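Local coordinates for protein N-acetylglucosaminidase (Paenibacillus barengoltzii, PDB 6INX) that probably hydrolyses N-acetylglucosamine-containing glycans as a beta-N-acetylglucosaminidase of glycoside hydrolase family 18, built on a TIM barrel, at residues A[105-110]-A[153-158]; A[230-235]-A[319-324]; A[5-10]-A[25-30]; A[63-68]-A[101-106]. All blocks are in the same frame, centred on the assembly; numbering follows the deposited sequence.

Contact 1 (A[105-110]-A[153-158]); sequences GVDLDW and WLTIAA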
loop_
_atom_site.group_PDB
_atom_site.type_symbol
_atom_site.label_atom_id
_atom_site.label_comp_id
_atom_site.label_asym_id
_atom_site.label_seq_id
_atom_site.Cartn_x
_atom_site.Cartn_y
_atom_site.Cartn_z
ATOM N N GLY A 105 -1.872 -30.103 -16.757
ATOM C CA GLY A 105 -0.732 -29.279 -16.413
ATOM C C GLY A 105 -0.811 -28.836 -14.964
ATOM O O GLY A 105 -1.612 -29.350 -14.180
ATOM N N VAL A 106 0.019 -27.852 -14.647
ATOM C CA VAL A 106 0.201 -27.377 -13.283
ATOM C C VAL A 106 0.058 -25.865 -13.256
ATOM O O VAL A 106 0.593 -25.161 -14.122
ATOM C CB VAL A 106 1.578 -27.800 -12.728
ATOM C CG1 VAL A 106 1.872 -27.128 -11.381
ATOM C CG2 VAL A 106 1.641 -29.309 -12.600
ATOM N N ASP A 107 -0.661 -25.372 -12.263
ATOM C CA ASP A 107 -0.748 -23.948 -11.963
ATOM C C ASP A 107 0.004 -23.735 -10.653
ATOM O O ASP A 107 -0.434 -24.216 -9.604
ATOM C CB ASP A 107 -2.214 -23.537 -11.818
ATOM C CG ASP A 107 -2.370 -22.133 -11.258
ATOM O OD1 ASP A 107 -1.820 -21.194 -11.869
ATOM O OD2 ASP A 107 -3.035 -21.985 -10.211
ATOM N N LEU A 108 1.113 -23.006 -10.689
ATOM C CA LEU A 108 1.901 -22.787 -9.481
ATOM C C LEU A 108 1.393 -21.561 -8.736
ATOM O O LEU A 108 1.334 -20.465 -9.303
ATOM C CB LEU A 108 3.374 -22.591 -9.826
ATOM C CG LEU A 108 4.310 -23.053 -8.714
ATOM C CD1 LEU A 108 4.366 -24.573 -8.678
ATOM C CD2 LEU A 108 5.699 -22.467 -8.917
ATOM N N ASP A 109 1.053 -21.747 -7.454
ATOM C CA ASP A 109 0.480 -20.683 -6.633
ATOM C C ASP A 109 1.353 -20.446 -5.400
ATOM O O ASP A 109 0.905 -20.626 -4.265
ATOM C CB ASP A 109 -0.944 -21.087 -6.230
ATOM C CG ASP A 109 -1.712 -19.973 -5.577
ATOM O OD1 ASP A 109 -1.260 -18.814 -5.648
ATOM O OD2 ASP A 109 -2.786 -20.258 -5.002
ATOM N N TRP A 110 2.605 -20.063 -5.617
ATOM C CA TRP A 110 3.523 -19.681 -4.549
ATOM C C TRP A 110 3.218 -18.239 -4.149
ATOM O O TRP A 110 3.297 -17.326 -4.973
ATOM C CB TRP A 110 4.947 -19.809 -5.101
ATOM C CG TRP A 110 6.096 -19.349 -4.224
ATOM C CD1 TRP A 110 6.040 -18.850 -2.950
ATOM C CD2 TRP A 110 7.478 -19.368 -4.582
ATOM N NE1 TRP A 110 7.308 -18.548 -2.501
ATOM C CE2 TRP A 110 8.210 -18.858 -3.484
ATOM C CE3 TRP A 110 8.174 -19.776 -5.722
ATOM C CZ2 TRP A 110 9.593 -18.744 -3.501
ATOM C CZ3 TRP A 110 9.550 -19.679 -5.728
ATOM C CH2 TRP A 110 10.247 -19.145 -4.632
ATOM N N TRP A 153 0.383 -27.884 -19.820
ATOM C CA TRP A 153 0.255 -26.477 -19.466
ATOM C C TRP A 153 1.046 -26.140 -18.204
ATOM O O TRP A 153 1.168 -26.956 -17.289
ATOM C CB TRP A 153 -1.213 -26.119 -19.218
ATOM C CG TRP A 153 -2.091 -26.224 -20.431
ATOM C CD1 TRP A 153 -2.368 -27.353 -21.151
ATOM C CD2 TRP A 153 -2.822 -25.164 -21.051
ATOM N NE1 TRP A 153 -3.222 -27.058 -22.183
ATOM C CE2 TRP A 153 -3.513 -25.719 -22.147
ATOM C CE3 TRP A 153 -2.960 -23.800 -20.788
ATOM C CZ2 TRP A 153 -4.326 -24.957 -22.981
ATOM C CZ3 TRP A 153 -3.761 -23.042 -21.619
ATOM C CH2 TRP A 153 -4.440 -23.623 -22.699
ATOM N N LEU A 154 1.538 -24.902 -18.148
ATOM C CA LEU A 154 2.129 -24.354 -16.931
ATOM C C LEU A 154 1.646 -22.921 -16.804
ATOM O O LEU A 154 1.827 -22.122 -17.725
ATOM C CB LEU A 154 3.662 -24.396 -16.983
ATOM C CG LEU A 154 4.372 -23.943 -15.702
ATOM C CD1 LEU A 154 4.041 -24.881 -14.543
ATOM C CD2 LEU A 154 5.874 -23.866 -15.946
ATOM N N THR A 155 1.005 -22.608 -15.682
ATOM C CA THR A 155 0.536 -21.260 -15.397
ATOM C C THR A 155 0.964 -20.912 -13.981
ATOM O O THR A 155 1.490 -21.755 -13.251
ATOM C CB THR A 155 -0.992 -21.148 -15.524
ATOM O OG1 THR A 155 -1.610 -21.965 -14.528
ATOM C CG2 THR A 155 -1.475 -21.612 -16.901
ATOM N N ILE A 156 0.750 -19.649 -13.598
ATOM C CA ILE A 156 0.931 -19.222 -12.219
ATOM C C ILE A 156 -0.263 -18.377 -11.815
ATOM O O ILE A 156 -0.975 -17.819 -12.650
ATOM C CB ILE A 156 2.232 -18.420 -11.965
ATOM C CG1 ILE A 156 2.191 -17.070 -12.702
ATOM C CG2 ILE A 156 3.466 -19.261 -12.300
ATOM C CD1 ILE A 156 3.358 -16.146 -12.361
ATOM N N ALA A 157 -0.477 -18.301 -10.508
ATOM C CA ALA A 157 -1.302 -17.256 -9.924
ATOM C C ALA A 157 -0.366 -16.254 -9.272
ATOM O O ALA A 157 0.497 -16.635 -8.466
ATOM C CB ALA A 157 -2.238 -17.835 -8.865
ATOM N N ALA A 158 -0.533 -14.983 -9.615
ATOM C CA ALA A 158 0.375 -13.930 -9.196
ATOM C C ALA A 158 -0.335 -12.920 -8.309
ATOM O O ALA A 158 -1.516 -12.625 -8.510
ATOM C CB ALA A 158 0.940 -13.207 -10.421
HETATM O O HOH W 1 3.068 -16.715 -7.587
#
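Gly-105 to Leu-108 run parallel and in register with Trp-153 to Ile-156, the two short strands approaching to 4.3 Å between axes with their directions 20° apart. They are neighbouring staves of the TIM barrel, joined through helix 126-148. Four backbone bonds zip the pair, from Val-106 N to Trp-153 O at the start to Ala-157 N and Leu-108 O at the end. A side chain at Gly-105 would collide with Trp-153 O, and the backbone angles there would also press it against the preceding carbonyl.

The two faces divide the chemistry: as in other TIM barrels, one turns to the helices and the other to the interior. Outward, Val-106 and Leu-154 pair beside Leu-108 and Ile-156, where Leu-108 CB stands 4.1 Å from Ile-156 CG2; Leu-108, Leu-154 and Ile-156 pack on helix 126-148. Inward, Asp-107 and Thr-155 cross at about a right angle. The Thr-155 hydroxyl sits between its own backbone N and carbonyl carbon (chi1 65°) and from there donates to Asp-107 OD1 over 2.8 Å. It arrives on the anti side, 25° out of the carboxylate plane. Asp-107 OD2 is bonded to Tyr-10 OH and Ser-68 OG, so both oxygens of the buried carboxylate are engaged and its rotation is fixed. Farther along, Asp-109 OD1 rests 3.5 Å from the methyl CB of Ala-157. Where the strands part, one water donates to both Trp-110 O and Ala-157 O, 2.7 Å from each.

Contact 2 (A[230-235]-A[319-324]); sequences IVIGAA and AGVMFW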
loop_
_atom_site.group_PDB
_atom_site.type_symbol
_atom_site.label_atom_id
_atom_site.label_comp_id
_atom_site.label_asym_id
_atom_site.label_seq_id
_atom_site.Cartn_x
_atom_site.Cartn_y
_atom_site.Cartn_z
ATOM N N ILE A 230 -2.652 -12.408 -19.996
ATOM C CA ILE A 230 -3.133 -11.927 -18.706
ATOM C C ILE A 230 -4.570 -12.374 -18.494
ATOM O O ILE A 230 -5.462 -12.012 -19.266
ATOM C CB ILE A 230 -3.002 -10.404 -18.589
ATOM C CG1 ILE A 230 -1.519 -10.029 -18.589
ATOM C CG2 ILE A 230 -3.690 -9.920 -17.322
ATOM C CD1 ILE A 230 -1.243 -8.545 -18.473
ATOM N N VAL A 231 -4.790 -13.120 -17.416
ATOM C CA VAL A 231 -6.109 -13.538 -16.964
ATOM C C VAL A 231 -6.376 -12.796 -15.657
ATOM O O VAL A 231 -5.576 -12.886 -14.720
ATOM C CB VAL A 231 -6.146 -15.062 -16.766
ATOM C CG1 VAL A 231 -7.426 -15.509 -16.050
ATOM C CG2 VAL A 231 -5.979 -15.776 -18.114
ATOM N N ILE A 232 -7.474 -12.031 -15.593
ATOM C CA ILE A 232 -7.772 -11.273 -14.372
ATOM C C ILE A 232 -8.641 -12.085 -13.423
ATOM O O ILE A 232 -9.125 -13.161 -13.780
ATOM C CB ILE A 232 -8.390 -9.892 -14.664
ATOM C CG1 ILE A 232 -9.757 -10.050 -15.342
ATOM C CG2 ILE A 232 -7.439 -9.061 -15.506
ATOM C CD1 ILE A 232 -10.602 -8.766 -15.353
ATOM N N GLY A 233 -8.838 -11.590 -12.208
ATOM C CA GLY A 233 -9.496 -12.346 -11.151
ATOM C C GLY A 233 -10.823 -11.763 -10.706
ATOM O O GLY A 233 -10.965 -10.538 -10.569
ATOM N N ALA A 234 -11.777 -12.659 -10.446
ATOM C CA ALA A 234 -13.063 -12.361 -9.833
ATOM C C ALA A 234 -13.210 -13.195 -8.573
ATOM O O ALA A 234 -12.736 -14.334 -8.500
ATOM C CB ALA A 234 -14.234 -12.697 -10.771
ATOM N N ALA A 235 -13.882 -12.631 -7.583
ATOM C CA ALA A 235 -14.020 -13.262 -6.283
ATOM C C ALA A 235 -15.483 -13.590 -6.045
ATOM O O ALA A 235 -16.342 -12.713 -6.161
ATOM C CB ALA A 235 -13.515 -12.335 -5.178
ATOM N N ALA A 319 -6.583 -12.076 -21.857
ATOM C CA ALA A 319 -6.837 -13.489 -22.129
ATOM C C ALA A 319 -8.193 -13.958 -21.610
ATOM O O ALA A 319 -8.824 -14.823 -22.229
ATOM C CB ALA A 319 -5.727 -14.359 -21.535
ATOM N N GLY A 320 -8.646 -13.438 -20.475
ATOM C CA GLY A 320 -9.884 -13.923 -19.889
ATOM C C GLY A 320 -9.920 -13.650 -18.394
ATOM O O GLY A 320 -9.261 -12.737 -17.904
ATOM N N VAL A 321 -10.726 -14.452 -17.697
ATOM C CA VAL A 321 -11.036 -14.248 -16.284
ATOM C C VAL A 321 -10.954 -15.584 -15.563
ATOM O O VAL A 321 -11.357 -16.620 -16.105
ATOM C CB VAL A 321 -12.441 -13.637 -16.094
ATOM C CG1 VAL A 321 -12.742 -13.418 -14.596
ATOM C CG2 VAL A 321 -12.583 -12.341 -16.883
ATOM N N MET A 322 -10.438 -15.558 -14.333
ATOM C CA MET A 322 -10.513 -16.694 -13.430
ATOM C C MET A 322 -11.248 -16.287 -12.159
ATOM O O MET A 322 -11.374 -15.097 -11.845
ATOM C CB MET A 322 -9.122 -17.263 -13.108
ATOM C CG MET A 322 -8.209 -16.296 -12.393
ATOM S SD MET A 322 -8.493 -16.321 -10.616
ATOM C CE MET A 322 -6.995 -15.487 -10.075
ATOM N N PHE A 323 -11.731 -17.279 -11.416
ATOM C CA PHE A 323 -12.445 -16.987 -10.181
ATOM C C PHE A 323 -12.058 -17.927 -9.048
ATOM O O PHE A 323 -11.721 -19.097 -9.260
ATOM C CB PHE A 323 -13.969 -16.970 -10.377
ATOM C CG PHE A 323 -14.562 -18.294 -10.779
ATOM C CD1 PHE A 323 -14.904 -19.243 -9.822
ATOM C CD2 PHE A 323 -14.828 -18.570 -12.113
ATOM C CE1 PHE A 323 -15.473 -20.460 -10.198
ATOM C CE2 PHE A 323 -15.404 -19.773 -12.490
ATOM C CZ PHE A 323 -15.729 -20.714 -11.532
ATOM N N TRP A 324 -12.109 -17.386 -7.836
ATOM C CA TRP A 324 -12.011 -18.147 -6.594
ATOM C C TRP A 324 -13.317 -17.925 -5.850
ATOM O O TRP A 324 -13.662 -16.772 -5.566
ATOM C CB TRP A 324 -10.860 -17.627 -5.719
ATOM C CG TRP A 324 -10.788 -18.396 -4.428
ATOM C CD1 TRP A 324 -11.509 -18.171 -3.286
ATOM C CD2 TRP A 324 -10.015 -19.572 -4.187
ATOM N NE1 TRP A 324 -11.202 -19.118 -2.344
ATOM C CE2 TRP A 324 -10.291 -19.995 -2.874
ATOM C CE3 TRP A 324 -9.108 -20.302 -4.954
ATOM C CZ2 TRP A 324 -9.691 -21.116 -2.310
ATOM C CZ3 TRP A 324 -8.512 -21.408 -4.397
ATOM C CH2 TRP A 324 -8.810 -21.810 -3.086
#
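Met-322 and Val-231 meet through their torsions: Met-322 CG stands between its own N and carbonyl carbon (chi1 63°), and a bend at chi2 (85°) folds the thioether back over Gly-233, with SD 4.1 Å from Gly-233 CA. Val-231 turns CG1 anti to its backbone N, which lays that methyl 3.8 Å from Met-322 CG, while its CG2 meets the methyl of Ala-319. The missing side chain at Gly-233 matters, since a CB there would come tight against Met-322 CE. An alanine in place of Met-322 would probably open a gap over Gly-233 and leave Val-231 CG1 with less to pack against.

On the other face Ile-232 CG1 touches Val-321 CG2, and Ala-234 CB touches both Val-321 CG1 and Phe-323 CB. Parallel backbone bonds hold both faces in step; Met-322 N to Ile-232 O, at 2.8 Å, is nearly straight. Gly-320 N, by contrast, is buried with no partner in the model.

Both strands are staves of the TIM barrel. Met-322 points to its interior, against Gln-181 and Met-183 of strand 179-183, whereas Ile-232 packs outward on helix 213-222 and Val-321 and Phe-323 on helix 333-341.

Contact 3 (A[5-10]-A[25-30]); sequences YVVAGY and KKLTHI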
loop_
_atom_site.group_PDB
_atom_site.type_symbol
_atom_site.label_atom_id
_atom_site.label_comp_id
_atom_site.label_asym_id
_atom_site.label_seq_id
_atom_site.Cartn_x
_atom_site.Cartn_y
_atom_site.Cartn_z
ATOM N N TYR A 5 -12.202 -16.734 -25.017
ATOM C CA TYR A 5 -11.554 -16.210 -23.827
ATOM C C TYR A 5 -11.424 -17.323 -22.799
ATOM O O TYR A 5 -12.178 -18.299 -22.811
ATOM C CB TYR A 5 -12.352 -15.041 -23.234
ATOM C CG TYR A 5 -12.435 -13.838 -24.147
ATOM C CD1 TYR A 5 -11.403 -12.910 -24.199
ATOM C CD2 TYR A 5 -13.549 -13.630 -24.954
ATOM C CE1 TYR A 5 -11.473 -11.803 -25.033
ATOM C CE2 TYR A 5 -13.631 -12.530 -25.790
ATOM C CZ TYR A 5 -12.591 -11.623 -25.827
ATOM O OH TYR A 5 -12.665 -10.529 -26.658
ATOM N N VAL A 6 -10.445 -17.160 -21.908
ATOM C CA VAL A 6 -10.293 -18.064 -20.773
ATOM C C VAL A 6 -11.420 -17.804 -19.783
ATOM O O VAL A 6 -11.678 -16.656 -19.402
ATOM C CB VAL A 6 -8.925 -17.856 -20.103
ATOM C CG1 VAL A 6 -8.866 -18.584 -18.764
ATOM C CG2 VAL A 6 -7.797 -18.310 -21.010
ATOM N N VAL A 7 -12.114 -18.864 -19.384
ATOM C CA VAL A 7 -13.040 -18.842 -18.254
ATOM C C VAL A 7 -12.548 -19.930 -17.307
ATOM O O VAL A 7 -12.844 -21.120 -17.493
ATOM C CB VAL A 7 -14.495 -19.067 -18.678
ATOM C CG1 VAL A 7 -15.418 -19.045 -17.462
ATOM C CG2 VAL A 7 -14.928 -18.019 -19.709
ATOM N N ALA A 8 -11.768 -19.544 -16.302
ATOM C CA ALA A 8 -11.038 -20.495 -15.476
ATOM C C ALA A 8 -11.566 -20.451 -14.051
ATOM O O ALA A 8 -11.643 -19.381 -13.442
ATOM C CB ALA A 8 -9.539 -20.201 -15.503
ATOM N N GLY A 9 -11.947 -21.600 -13.531
ATOM C CA GLY A 9 -12.468 -21.654 -12.182
ATOM C C GLY A 9 -11.581 -22.451 -11.248
ATOM O O GLY A 9 -11.197 -23.582 -11.565
ATOM N N TYR A 10 -11.241 -21.873 -10.099
ATOM C CA TYR A 10 -10.673 -22.669 -9.020
ATOM C C TYR A 10 -11.756 -23.547 -8.411
ATOM O O TYR A 10 -12.857 -23.074 -8.101
ATOM C CB TYR A 10 -10.044 -21.766 -7.955
ATOM C CG TYR A 10 -8.655 -21.312 -8.349
ATOM C CD1 TYR A 10 -7.534 -22.081 -8.045
ATOM C CD2 TYR A 10 -8.473 -20.138 -9.068
ATOM C CE1 TYR A 10 -6.257 -21.677 -8.442
ATOM C CE2 TYR A 10 -7.212 -19.723 -9.462
ATOM C CZ TYR A 10 -6.107 -20.500 -9.144
ATOM O OH TYR A 10 -4.853 -20.077 -9.557
ATOM N N LYS A 25 -19.428 -27.153 -19.230
ATOM C CA LYS A 25 -19.416 -26.613 -20.582
ATOM C C LYS A 25 -19.211 -25.105 -20.600
ATOM O O LYS A 25 -18.885 -24.551 -21.655
ATOM C CB LYS A 25 -20.719 -26.965 -21.302
ATOM C CG LYS A 25 -20.853 -28.435 -21.661
ATOM C CD LYS A 25 -20.625 -28.670 -23.146
ATOM C CE LYS A 25 -20.628 -30.160 -23.474
ATOM N NZ LYS A 25 -19.970 -30.457 -24.776
ATOM N N LYS A 26 -19.392 -24.436 -19.465
ATOM C CA LYS A 26 -19.184 -22.998 -19.374
ATOM C C LYS A 26 -17.745 -22.624 -19.059
ATOM O O LYS A 26 -17.373 -21.458 -19.227
ATOM C CB LYS A 26 -20.123 -22.392 -18.325
ATOM C CG LYS A 26 -21.592 -22.568 -18.689
ATOM C CD LYS A 26 -22.527 -22.033 -17.623
ATOM C CE LYS A 26 -23.979 -22.376 -17.964
ATOM N NZ LYS A 26 -24.908 -22.057 -16.846
ATOM N N LEU A 27 -16.940 -23.575 -18.601
ATOM C CA LEU A 27 -15.553 -23.332 -18.245
ATOM C C LEU A 27 -14.627 -23.749 -19.380
ATOM O O LEU A 27 -14.903 -24.698 -20.120
ATOM C CB LEU A 27 -15.195 -24.137 -16.994
ATOM C CG LEU A 27 -16.006 -23.808 -15.740
ATOM C CD1 LEU A 27 -15.795 -24.860 -14.665
ATOM C CD2 LEU A 27 -15.632 -22.432 -15.227
ATOM N N THR A 28 -13.521 -23.025 -19.518
ATOM C CA THR A 28 -12.426 -23.495 -20.356
ATOM C C THR A 28 -11.340 -24.180 -19.550
ATOM O O THR A 28 -10.660 -25.072 -20.070
ATOM C CB THR A 28 -11.817 -22.344 -21.170
ATOM O OG1 THR A 28 -11.191 -21.398 -20.294
ATOM C CG2 THR A 28 -12.890 -21.629 -21.975
ATOM N N HIS A 29 -11.195 -23.811 -18.278
ATOM C CA HIS A 29 -10.162 -24.361 -17.416
ATOM C C HIS A 29 -10.724 -24.569 -16.019
ATOM O O HIS A 29 -11.547 -23.786 -15.540
ATOM C CB HIS A 29 -8.979 -23.386 -17.278
ATOM C CG HIS A 29 -8.193 -23.198 -18.535
ATOM N ND1 HIS A 29 -8.678 -22.497 -19.617
ATOM C CD2 HIS A 29 -6.958 -23.629 -18.884
ATOM C CE1 HIS A 29 -7.769 -22.491 -20.575
ATOM N NE2 HIS A 29 -6.719 -23.174 -20.159
ATOM N N ILE A 30 -10.258 -25.622 -15.364
ATOM C CA ILE A 30 -10.452 -25.806 -13.933
ATOM C C ILE A 30 -9.075 -25.865 -13.294
ATOM O O ILE A 30 -8.188 -26.555 -13.801
ATOM C CB ILE A 30 -11.240 -27.091 -13.631
ATOM C CG1 ILE A 30 -12.714 -26.908 -13.985
ATOM C CG2 ILE A 30 -11.088 -27.487 -12.165
ATOM C CD1 ILE A 30 -13.485 -28.216 -13.945
#
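Thr-28 and Val-7 make the polar grip where the first two strands of the TIM barrel, 6-12 and 29-38, come together as a beta-alpha-beta unit around the short helix 21-24. Val-7 N donates to the hydroxyl OG1 of Thr-28 over 2.8 Å. OG1 is held between its own backbone N and carbonyl carbon (chi1 66°), which turns it back toward the strand. The same hydroxyl lies in the plane of the His-29 imidazole, at its edge, and shares a hydrogen bond of 2.8 Å with ND1. A valine in place of Thr-28 would probably leave Val-7 N without its acceptor and His-29 ND1 without the mate that steadies its ring.

Among the backbone bonds, Val-7 O accepts twice, from Thr-28 N at 2.9 Å and from His-29 N at 3.3 Å, the latter donor well above the carbonyl plane. Regular parallel pairing then takes over with Gly-9 N to His-29 O.

The apolar contacts flank this polar line. Val-7 and Leu-27 cross at about a right angle, CG1 to CD2 at 4.1 Å, on the side covered by helix 333-341. Toward the barrel interior Ala-8 CB touches His-29 CB at 3.7 Å, and Val-6 CG1 packs obliquely on the His-29 ring, which Trp-153 and Phe-179 meet edge to face.

Here, before the second strand has begun, a threonine hydroxyl takes the place of a strand carbonyl as acceptor for Val-7 N, and its bond to ND1 is consistent with its setting the turn of the buried imidazole.

Contact 4 (A[63-68]-A[101-106]); sequences LTILLS and YALDGV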
loop_
_atom_site.group_PDB
_atom_site.type_symbol
_atom_site.label_atom_id
_atom_site.label_comp_id
_atom_site.label_asym_id
_atom_site.label_seq_id
_atom_site.Cartn_x
_atom_site.Cartn_y
_atom_site.Cartn_z
ATOM N N LEU A 63 -12.206 -28.888 -22.157
ATOM C CA LEU A 63 -11.813 -28.382 -20.848
ATOM C C LEU A 63 -10.363 -28.742 -20.553
ATOM O O LEU A 63 -9.943 -29.881 -20.778
ATOM C CB LEU A 63 -12.722 -29.004 -19.790
ATOM C CG LEU A 63 -12.502 -28.671 -18.319
ATOM C CD1 LEU A 63 -12.824 -27.208 -18.072
ATOM C CD2 LEU A 63 -13.373 -29.570 -17.458
ATOM N N THR A 64 -9.600 -27.769 -20.046
ATOM C CA THR A 64 -8.232 -27.991 -19.586
ATOM C C THR A 64 -8.240 -28.036 -18.059
ATOM O O THR A 64 -8.756 -27.117 -17.414
ATOM C CB THR A 64 -7.323 -26.856 -20.077
ATOM O OG1 THR A 64 -7.325 -26.813 -21.511
ATOM C CG2 THR A 64 -5.886 -27.026 -19.591
ATOM N N ILE A 65 -7.686 -29.101 -17.488
ATOM C CA ILE A 65 -7.724 -29.331 -16.044
ATOM C C ILE A 65 -6.309 -29.215 -15.502
ATOM O O ILE A 65 -5.440 -30.037 -15.819
ATOM C CB ILE A 65 -8.345 -30.691 -15.692
ATOM C CG1 ILE A 65 -9.750 -30.804 -16.285
ATOM C CG2 ILE A 65 -8.401 -30.886 -14.176
ATOM C CD1 ILE A 65 -10.440 -32.111 -15.938
ATOM N N LEU A 66 -6.076 -28.205 -14.667
ATOM C CA LEU A 66 -4.769 -27.970 -14.066
ATOM C C LEU A 66 -4.789 -28.325 -12.584
ATOM O O LEU A 66 -5.811 -28.185 -11.900
ATOM C CB LEU A 66 -4.366 -26.498 -14.211
ATOM C CG LEU A 66 -4.459 -25.943 -15.637
ATOM C CD1 LEU A 66 -4.142 -24.451 -15.655
ATOM C CD2 LEU A 66 -3.545 -26.715 -16.579
ATOM N N LEU A 67 -3.650 -28.789 -12.086
ATOM C CA LEU A 67 -3.476 -28.953 -10.649
ATOM C C LEU A 67 -2.828 -27.686 -10.112
ATOM O O LEU A 67 -1.707 -27.349 -10.513
ATOM C CB LEU A 67 -2.573 -30.147 -10.354
ATOM C CG LEU A 67 -2.197 -30.314 -8.874
ATOM C CD1 LEU A 67 -3.405 -30.694 -8.008
ATOM C CD2 LEU A 67 -1.084 -31.358 -8.733
ATOM N N SER A 68 -3.525 -26.977 -9.230
ATOM C CA SER A 68 -2.931 -25.810 -8.597
ATOM C C SER A 68 -2.129 -26.267 -7.391
ATOM O O SER A 68 -2.606 -27.073 -6.591
ATOM C CB SER A 68 -4.003 -24.816 -8.168
ATOM O OG SER A 68 -3.408 -23.624 -7.678
ATOM N N TYR A 101 -2.441 -38.958 -13.290
ATOM C CA TYR A 101 -3.834 -38.542 -13.328
ATOM C C TYR A 101 -4.116 -37.818 -14.633
ATOM O O TYR A 101 -3.201 -37.425 -15.360
ATOM C CB TYR A 101 -4.162 -37.624 -12.143
ATOM C CG TYR A 101 -3.974 -38.293 -10.811
ATOM C CD1 TYR A 101 -4.841 -39.295 -10.395
ATOM C CD2 TYR A 101 -2.926 -37.939 -9.975
ATOM C CE1 TYR A 101 -4.680 -39.919 -9.184
ATOM C CE2 TYR A 101 -2.749 -38.564 -8.757
ATOM C CZ TYR A 101 -3.635 -39.553 -8.367
ATOM O OH TYR A 101 -3.485 -40.189 -7.154
ATOM N N ALA A 102 -5.407 -37.608 -14.905
ATOM C CA ALA A 102 -5.838 -36.964 -16.137
ATOM C C ALA A 102 -5.724 -35.453 -15.997
ATOM O O ALA A 102 -6.697 -34.719 -16.196
ATOM C CB ALA A 102 -7.270 -37.374 -16.484
ATOM N N LEU A 103 -4.539 -34.992 -15.634
ATOM C CA LEU A 103 -4.258 -33.573 -15.481
ATOM C C LEU A 103 -3.563 -33.064 -16.735
ATOM O O LEU A 103 -2.731 -33.763 -17.324
ATOM C CB LEU A 103 -3.354 -33.344 -14.271
ATOM C CG LEU A 103 -4.010 -33.615 -12.920
ATOM C CD1 LEU A 103 -2.973 -33.774 -11.813
ATOM C CD2 LEU A 103 -4.974 -32.489 -12.581
ATOM N N ASP A 104 -3.920 -31.849 -17.147
ATOM C CA ASP A 104 -3.338 -31.244 -18.336
ATOM C C ASP A 104 -2.158 -30.344 -18.025
ATOM O O ASP A 104 -1.499 -29.870 -18.951
ATOM C CB ASP A 104 -4.406 -30.463 -19.100
ATOM C CG ASP A 104 -5.533 -31.356 -19.571
ATOM O OD1 ASP A 104 -5.222 -32.388 -20.207
ATOM O OD2 ASP A 104 -6.715 -31.069 -19.281
ATOM N N GLY A 105 -1.872 -30.103 -16.757
ATOM C CA GLY A 105 -0.732 -29.279 -16.413
ATOM C C GLY A 105 -0.811 -28.836 -14.964
ATOM O O GLY A 105 -1.612 -29.350 -14.180
ATOM N N VAL A 106 0.019 -27.852 -14.647
ATOM C CA VAL A 106 0.201 -27.377 -13.283
ATOM C C VAL A 106 0.058 -25.865 -13.256
ATOM O O VAL A 106 0.593 -25.161 -14.122
ATOM C CB VAL A 106 1.578 -27.800 -12.728
ATOM C CG1 VAL A 106 1.872 -27.128 -11.381
ATOM C CG2 VAL A 106 1.641 -29.309 -12.600
#
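Asp-104 reaches across to Ile-65 with its CG anti to its own carbonyl carbon (chi1 -61°), so that the carboxylate lies alongside the neighbouring strand. OD2 accepts from Ile-65 N through its anti lone pair, 2.8 Å away and almost straight at 168°. In return Asp-104 N donates to Ile-65 O at 2.7 Å, and main chain and side chain of one aspartate thus clasp both polar atoms of one residue. OD1 forms a salt bridge with Arg-150, which should keep the carboxylate charged. The aspartate CB slants past Thr-64, 3.8 Å from its CG2.

Leu-103 stands at about a right angle to Ile-65. Both its methyls lie on Leu-67, CD1 at 3.9 Å from Leu-67 CB, and CD2 also reaches Ile-65 CG2. On the opposite face Leu-66 lays CD2 against the bare backbone of Gly-105, 3.8 Å from CA, where a side chain would be tight. Beyond this point Leu-67 N bonds to Gly-105 O, and Val-106 sets CG1 by Leu-67 O.

The pair joins adjacent parallel strands of the TIM barrel, and Asp-104 with Gly-105 opens the DGxDxDxE signature that marks family 18 glycoside hydrolases.

How the contacts relate
Read from the N terminus, contact 3 comes first, closing a short loop between strands 6-12 and 29-38. Strand 64-70 then pairs with 29-38, and contact 4 carries the sheet on to strand 105-109. Contact 1 begins there, sharing Gly-105 and Val-106, and returns through helix 126-148 to strand 153-159. Contact 2 follows in series and closes the longest loop, 83 residues that include the small antiparallel sheet. None nests within or crosses another. Strand 179-183 bridges 153-159 to 230-235, and the circle is completed where strand 320-324 of contact 2 pairs with 6-12 of contact 3. Probable backbone bonds, Trp-153 N to Asp-104 O and Thr-64 N to Thr-28 O, tie contact 4 to contacts 1 and 3.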